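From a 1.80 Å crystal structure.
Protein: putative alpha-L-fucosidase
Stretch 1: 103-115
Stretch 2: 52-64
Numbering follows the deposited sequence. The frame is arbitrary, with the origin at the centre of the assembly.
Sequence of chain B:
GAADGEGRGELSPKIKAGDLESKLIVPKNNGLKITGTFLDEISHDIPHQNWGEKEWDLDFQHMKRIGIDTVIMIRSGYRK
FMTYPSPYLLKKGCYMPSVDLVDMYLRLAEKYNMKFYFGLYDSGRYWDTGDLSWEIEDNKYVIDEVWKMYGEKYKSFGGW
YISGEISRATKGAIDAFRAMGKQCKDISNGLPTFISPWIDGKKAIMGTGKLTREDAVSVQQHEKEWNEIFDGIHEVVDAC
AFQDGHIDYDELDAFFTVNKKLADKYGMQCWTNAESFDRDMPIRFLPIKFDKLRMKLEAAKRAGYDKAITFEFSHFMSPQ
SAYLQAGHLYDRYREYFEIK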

# COMPACT_ATOMS: atom_id res chain seq x y z
N ASP B 103 1.25 -3.00 -30.39
CA ASP B 103 0.15 -2.99 -31.35
C ASP B 103 -1.08 -2.33 -30.72
O ASP B 103 -1.70 -1.46 -31.32
CB ASP B 103 -0.21 -4.42 -31.77
CG ASP B 103 -1.55 -4.52 -32.48
OD1 ASP B 103 -1.65 -4.08 -33.64
OD2 ASP B 103 -2.54 -4.97 -31.84
N MSE B 104 -1.41 -2.72 -29.49
CA MSE B 104 -2.59 -2.19 -28.81
C MSE B 104 -2.49 -0.70 -28.61
O MSE B 104 -3.43 0.01 -28.95
CB MSE B 104 -2.81 -2.87 -27.45
CG MSE B 104 -4.13 -2.50 -26.82
SE MSE B 104 -4.17 -3.06 -24.99
CE MSE B 104 -2.86 -1.77 -24.28
N TYR B 105 -1.38 -0.24 -28.03
CA TYR B 105 -1.22 1.20 -27.79
C TYR B 105 -1.18 2.00 -29.07
O TYR B 105 -1.73 3.09 -29.10
CB TYR B 105 0.05 1.49 -26.97
CG TYR B 105 -0.02 1.00 -25.56
CD1 TYR B 105 -1.13 1.25 -24.75
CD2 TYR B 105 1.07 0.36 -24.98
CE1 TYR B 105 -1.15 0.86 -23.42
CE2 TYR B 105 1.05 -0.04 -23.64
CZ TYR B 105 -0.06 0.21 -22.87
OH TYR B 105 -0.07 -0.15 -21.55
N LEU B 106 -0.53 1.51 -30.11
CA LEU B 106 -0.51 2.22 -31.40
C LEU B 106 -1.93 2.36 -31.96
O LEU B 106 -2.27 3.43 -32.46
CB LEU B 106 0.41 1.53 -32.37
CG LEU B 106 1.89 1.77 -32.11
CD1 LEU B 106 2.75 0.79 -32.87
CD2 LEU B 106 2.30 3.17 -32.52
N ARG B 107 -2.76 1.31 -31.86
CA ARG B 107 -4.15 1.36 -32.35
C ARG B 107 -4.97 2.33 -31.51
O ARG B 107 -5.77 3.09 -32.05
CB ARG B 107 -4.79 -0.03 -32.36
CG ARG B 107 -4.28 -0.88 -33.52
CD ARG B 107 -5.05 -2.19 -33.67
NE ARG B 107 -4.78 -3.11 -32.56
CZ ARG B 107 -5.55 -3.31 -31.50
NH1 ARG B 107 -6.70 -2.64 -31.36
NH2 ARG B 107 -5.18 -4.17 -30.56
N LEU B 108 -4.78 2.32 -30.19
CA LEU B 108 -5.53 3.22 -29.32
C LEU B 108 -5.08 4.67 -29.54
O LEU B 108 -5.93 5.56 -29.59
CB LEU B 108 -5.37 2.83 -27.84
CG LEU B 108 -6.03 1.51 -27.46
CD1 LEU B 108 -5.73 1.16 -26.01
CD2 LEU B 108 -7.57 1.55 -27.69
N ALA B 109 -3.77 4.91 -29.72
CA ALA B 109 -3.28 6.26 -29.99
C ALA B 109 -3.87 6.78 -31.29
O ALA B 109 -4.27 7.95 -31.34
CB ALA B 109 -1.76 6.28 -30.05
N GLU B 110 -4.00 5.92 -32.30
CA GLU B 110 -4.57 6.37 -33.56
C GLU B 110 -6.06 6.66 -33.41
O GLU B 110 -6.56 7.67 -33.92
CB GLU B 110 -4.35 5.33 -34.65
CG GLU B 110 -4.88 5.79 -36.00
CD GLU B 110 -4.54 4.90 -37.17
OE1 GLU B 110 -3.84 3.88 -36.97
OE2 GLU B 110 -5.00 5.22 -38.29
N LYS B 111 -6.76 5.81 -32.71
CA LYS B 111 -8.19 5.99 -32.46
C LYS B 111 -8.48 7.33 -31.78
O LYS B 111 -9.44 8.00 -32.14
CB LYS B 111 -8.71 4.85 -31.58
CG LYS B 111 -10.21 4.81 -31.42
CD LYS B 111 -10.63 3.62 -30.58
CE LYS B 111 -12.09 3.66 -30.25
NZ LYS B 111 -12.50 2.43 -29.50
N TYR B 112 -7.65 7.72 -30.81
CA TYR B 112 -7.88 8.95 -30.05
C TYR B 112 -6.99 10.10 -30.49
O TYR B 112 -6.92 11.11 -29.80
CB TYR B 112 -7.72 8.66 -28.54
CG TYR B 112 -8.81 7.74 -28.05
CD1 TYR B 112 -10.10 8.19 -27.88
CD2 TYR B 112 -8.57 6.38 -27.88
CE1 TYR B 112 -11.13 7.33 -27.53
CE2 TYR B 112 -9.59 5.51 -27.49
CZ TYR B 112 -10.88 5.99 -27.35
OH TYR B 112 -11.91 5.15 -27.01
N ASN B 113 -6.37 9.98 -31.68
CA ASN B 113 -5.55 10.98 -32.32
C ASN B 113 -4.46 11.51 -31.38
O ASN B 113 -4.31 12.71 -31.15
CB ASN B 113 -6.41 12.13 -32.87
CG ASN B 113 -5.70 12.95 -33.93
OD1 ASN B 113 -4.93 12.43 -34.75
ND2 ASN B 113 -5.90 14.24 -33.95
N MSE B 114 -3.68 10.59 -30.85
CA MSE B 114 -2.54 10.88 -30.00
C MSE B 114 -1.25 10.41 -30.68
O MSE B 114 -1.29 9.55 -31.56
CB MSE B 114 -2.70 10.20 -28.64
CG MSE B 114 -3.84 10.81 -27.77
SE MSE B 114 -4.03 9.72 -26.29
CE MSE B 114 -5.65 10.41 -25.57
N LYS B 115 -0.12 10.99 -30.30
CA LYS B 115 1.21 10.55 -30.73
C LYS B 115 1.73 9.53 -29.74
O LYS B 115 1.66 9.74 -28.53
CB LYS B 115 2.20 11.71 -30.82
CG LYS B 115 2.02 12.52 -32.10
CD LYS B 115 3.21 13.45 -32.30
CE LYS B 115 3.17 14.33 -33.53
NZ LYS B 115 1.80 14.66 -34.05
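Stretch 2 (52-64) GEKEWDLDFQHMK

Asp57 OD1 is shared by two donors from stretch 1: it accepts hydrogen bonds from Tyr112 OH at 2.7 Å and from Lys111 NZ at 2.9 Å, the latter also a salt bridge. The other carboxylate oxygen, Asp57 OD2, is held within stretch 2, taking a hydrogen bond from Gln61 NE2 at 2.9 Å, one helical turn on.

Stretch 2 is helical from Glu53 to Lys64 and continues beyond it; Gly52 occupies the N-cap position, and its N donates to Glu55 OE1 at 2.8 Å. The helix runs in the same general direction as helix 103-111, with an angle of 38° between their N-to-C directions (signed crossing angle -38°) and a closest approach of 10.3 Å between axes. The register starts at Met104 beside Glu53 (CA to CA 7.2 Å), tightens at Leu108 beside Asp57 (CA to CA 6.5 Å) and ends at Tyr112 beside Lys64 (CA to CA 7.0 Å), by which point stretch 1 has left its helix. In all, 824 Å² is buried, both sides summed.

Near the start, Glu53 reaches Arg107 through a two-pronged salt bridge: Arg107 NH1 to Glu53 OE2 and Arg107 NH2 to Glu53 OE1 are both 2.9 Å and nearly linear. Asp103 steadies the same guanidinium from its own helix, with Arg107 NE to Asp103 OD2 at 3.0 Å.

Trp56 points toward stretch 1 and offers a ring face to two residues. Met104, a selenomethionine, sets its CE 3.8 Å from the centroid of the five-membered ring of Trp56, while the Tyr105 ring meets the six-membered ring edge-to-face, planes at 89° and centroids 5.1 Å apart. Tyr105 OH comes to 3.1 Å from Trp56 CZ2, yet this buried hydroxyl has no polar partner in the model.

Phe60 has the most area covered by stretch 1. Leu108 CB lies over its ring, 3.7 Å from the centroid of Phe60 and 10° off the normal; Tyr105 CD1 approaches Phe60 CE1 at 4.0 Å, and selenomethionine Met114 brings SE to 3.8 Å from Phe60 CD2. Leu108 also packs CD1 against Trp56 CB at 3.7 Å, bridging successive turns of stretch 2.

At the far end, Tyr112 CD2 rests 3.6 Å from Phe60 CB. Lys64 reaches across to stretch 1, with chi2 p and chi3 and chi4 t, and its NZ donates to the backbone Tyr112 O at 2.8 Å, tying the helix to the loop. Met114 CE closes the contact, 3.9 Å from Met63 CB.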

# COMPACT_ATOMS: atom_id res chain seq x y z
N GLY B 52 -7.04 -5.16 -19.58
CA GLY B 52 -7.09 -5.66 -20.94
C GLY B 52 -7.40 -4.51 -21.87
O GLY B 52 -7.42 -3.34 -21.46
N GLU B 53 -7.62 -4.82 -23.15
CA GLU B 53 -7.87 -3.77 -24.14
C GLU B 53 -9.10 -2.92 -23.80
O GLU B 53 -9.09 -1.73 -24.04
CB GLU B 53 -8.02 -4.35 -25.54
CG GLU B 53 -8.05 -3.25 -26.60
CD GLU B 53 -7.68 -3.65 -28.00
OE1 GLU B 53 -6.78 -4.51 -28.18
OE2 GLU B 53 -8.16 -2.97 -28.93
N LYS B 54 -10.15 -3.52 -23.21
CA LYS B 54 -11.35 -2.74 -22.84
C LYS B 54 -11.03 -1.63 -21.85
O LYS B 54 -11.47 -0.47 -22.02
CB LYS B 54 -12.40 -3.66 -22.24
CG LYS B 54 -13.73 -3.01 -21.95
CD LYS B 54 -14.67 -3.99 -21.25
CE LYS B 54 -16.11 -3.64 -21.47
NZ LYS B 54 -17.02 -4.40 -20.56
N GLU B 55 -10.27 -1.97 -20.82
CA GLU B 55 -9.86 -1.02 -19.79
C GLU B 55 -8.91 0.03 -20.36
O GLU B 55 -9.04 1.22 -20.03
CB GLU B 55 -9.18 -1.75 -18.64
CG GLU B 55 -10.13 -2.61 -17.81
CD GLU B 55 -10.56 -3.91 -18.44
OE1 GLU B 55 -9.78 -4.47 -19.24
OE2 GLU B 55 -11.65 -4.41 -18.09
N TRP B 56 -7.99 -0.38 -21.24
CA TRP B 56 -7.05 0.59 -21.83
C TRP B 56 -7.78 1.55 -22.74
O TRP B 56 -7.51 2.75 -22.69
CB TRP B 56 -5.91 -0.12 -22.54
CG TRP B 56 -4.81 -0.48 -21.61
CD1 TRP B 56 -4.45 -1.73 -21.19
CD2 TRP B 56 -3.96 0.43 -20.92
NE1 TRP B 56 -3.39 -1.64 -20.31
CE2 TRP B 56 -3.08 -0.32 -20.12
CE3 TRP B 56 -3.89 1.83 -20.85
CZ2 TRP B 56 -2.14 0.27 -19.26
CZ3 TRP B 56 -2.88 2.41 -20.08
CH2 TRP B 56 -2.03 1.63 -19.29
N ASP B 57 -8.75 1.08 -23.51
CA ASP B 57 -9.56 1.95 -24.36
C ASP B 57 -10.28 3.01 -23.50
O ASP B 57 -10.26 4.20 -23.82
CB ASP B 57 -10.58 1.14 -25.15
CG ASP B 57 -11.56 2.03 -25.90
OD1 ASP B 57 -11.18 2.57 -26.96
OD2 ASP B 57 -12.66 2.27 -25.36
N LEU B 58 -10.87 2.58 -22.41
CA LEU B 58 -11.55 3.51 -21.51
C LEU B 58 -10.55 4.51 -20.88
O LEU B 58 -10.85 5.70 -20.77
CB LEU B 58 -12.29 2.73 -20.42
CG LEU B 58 -12.97 3.53 -19.31
CD1 LEU B 58 -14.05 4.45 -19.89
CD2 LEU B 58 -13.59 2.58 -18.26
N ASP B 59 -9.34 4.05 -20.54
CA ASP B 59 -8.35 4.98 -19.99
C ASP B 59 -7.93 6.01 -21.01
O ASP B 59 -7.76 7.18 -20.64
CB ASP B 59 -7.09 4.29 -19.41
CG ASP B 59 -6.87 4.78 -18.00
OD1 ASP B 59 -7.85 4.86 -17.25
OD2 ASP B 59 -5.72 5.13 -17.67
N PHE B 60 -7.81 5.62 -22.27
CA PHE B 60 -7.46 6.59 -23.31
C PHE B 60 -8.56 7.66 -23.43
O PHE B 60 -8.26 8.83 -23.71
CB PHE B 60 -7.19 5.90 -24.64
CG PHE B 60 -5.74 5.52 -24.85
CD1 PHE B 60 -5.13 4.55 -24.05
CD2 PHE B 60 -4.99 6.10 -25.87
CE1 PHE B 60 -3.79 4.20 -24.23
CE2 PHE B 60 -3.66 5.70 -26.09
CZ PHE B 60 -3.09 4.73 -25.29
N GLN B 61 -9.83 7.27 -23.23
CA GLN B 61 -10.94 8.22 -23.22
C GLN B 61 -10.81 9.21 -22.05
O GLN B 61 -11.03 10.42 -22.26
CB GLN B 61 -12.28 7.50 -23.11
CG GLN B 61 -12.64 6.64 -24.32
CD GLN B 61 -13.94 5.94 -24.07
OE1 GLN B 61 -14.94 6.60 -23.75
NE2 GLN B 61 -13.98 4.63 -24.26
N HIS B 62 -10.41 8.73 -20.85
CA HIS B 62 -10.22 9.60 -19.67
C HIS B 62 -9.06 10.56 -19.94
O HIS B 62 -9.11 11.73 -19.56
CB HIS B 62 -9.95 8.80 -18.35
CG HIS B 62 -11.10 7.93 -17.87
ND1 HIS B 62 -12.39 8.44 -17.76
CD2 HIS B 62 -11.08 6.67 -17.40
CE1 HIS B 62 -13.13 7.44 -17.29
NE2 HIS B 62 -12.39 6.35 -17.07
N MSE B 63 -8.02 10.09 -20.66
CA MSE B 63 -6.88 10.94 -21.03
C MSE B 63 -7.29 12.01 -22.01
O MSE B 63 -6.95 13.17 -21.84
CB MSE B 63 -5.76 10.09 -21.67
CG MSE B 63 -5.08 9.13 -20.73
SE MSE B 63 -3.93 8.00 -21.84
CE MSE B 63 -3.63 6.56 -20.58
N LYS B 64 -8.06 11.62 -23.03
CA LYS B 64 -8.48 12.56 -24.06
C LYS B 64 -9.31 13.69 -23.49
O LYS B 64 -9.16 14.85 -23.90
CB LYS B 64 -9.28 11.82 -25.14
CG LYS B 64 -9.61 12.65 -26.39
CD LYS B 64 -8.39 12.88 -27.22
CE LYS B 64 -8.65 13.61 -28.51
NZ LYS B 64 -7.36 13.78 -29.21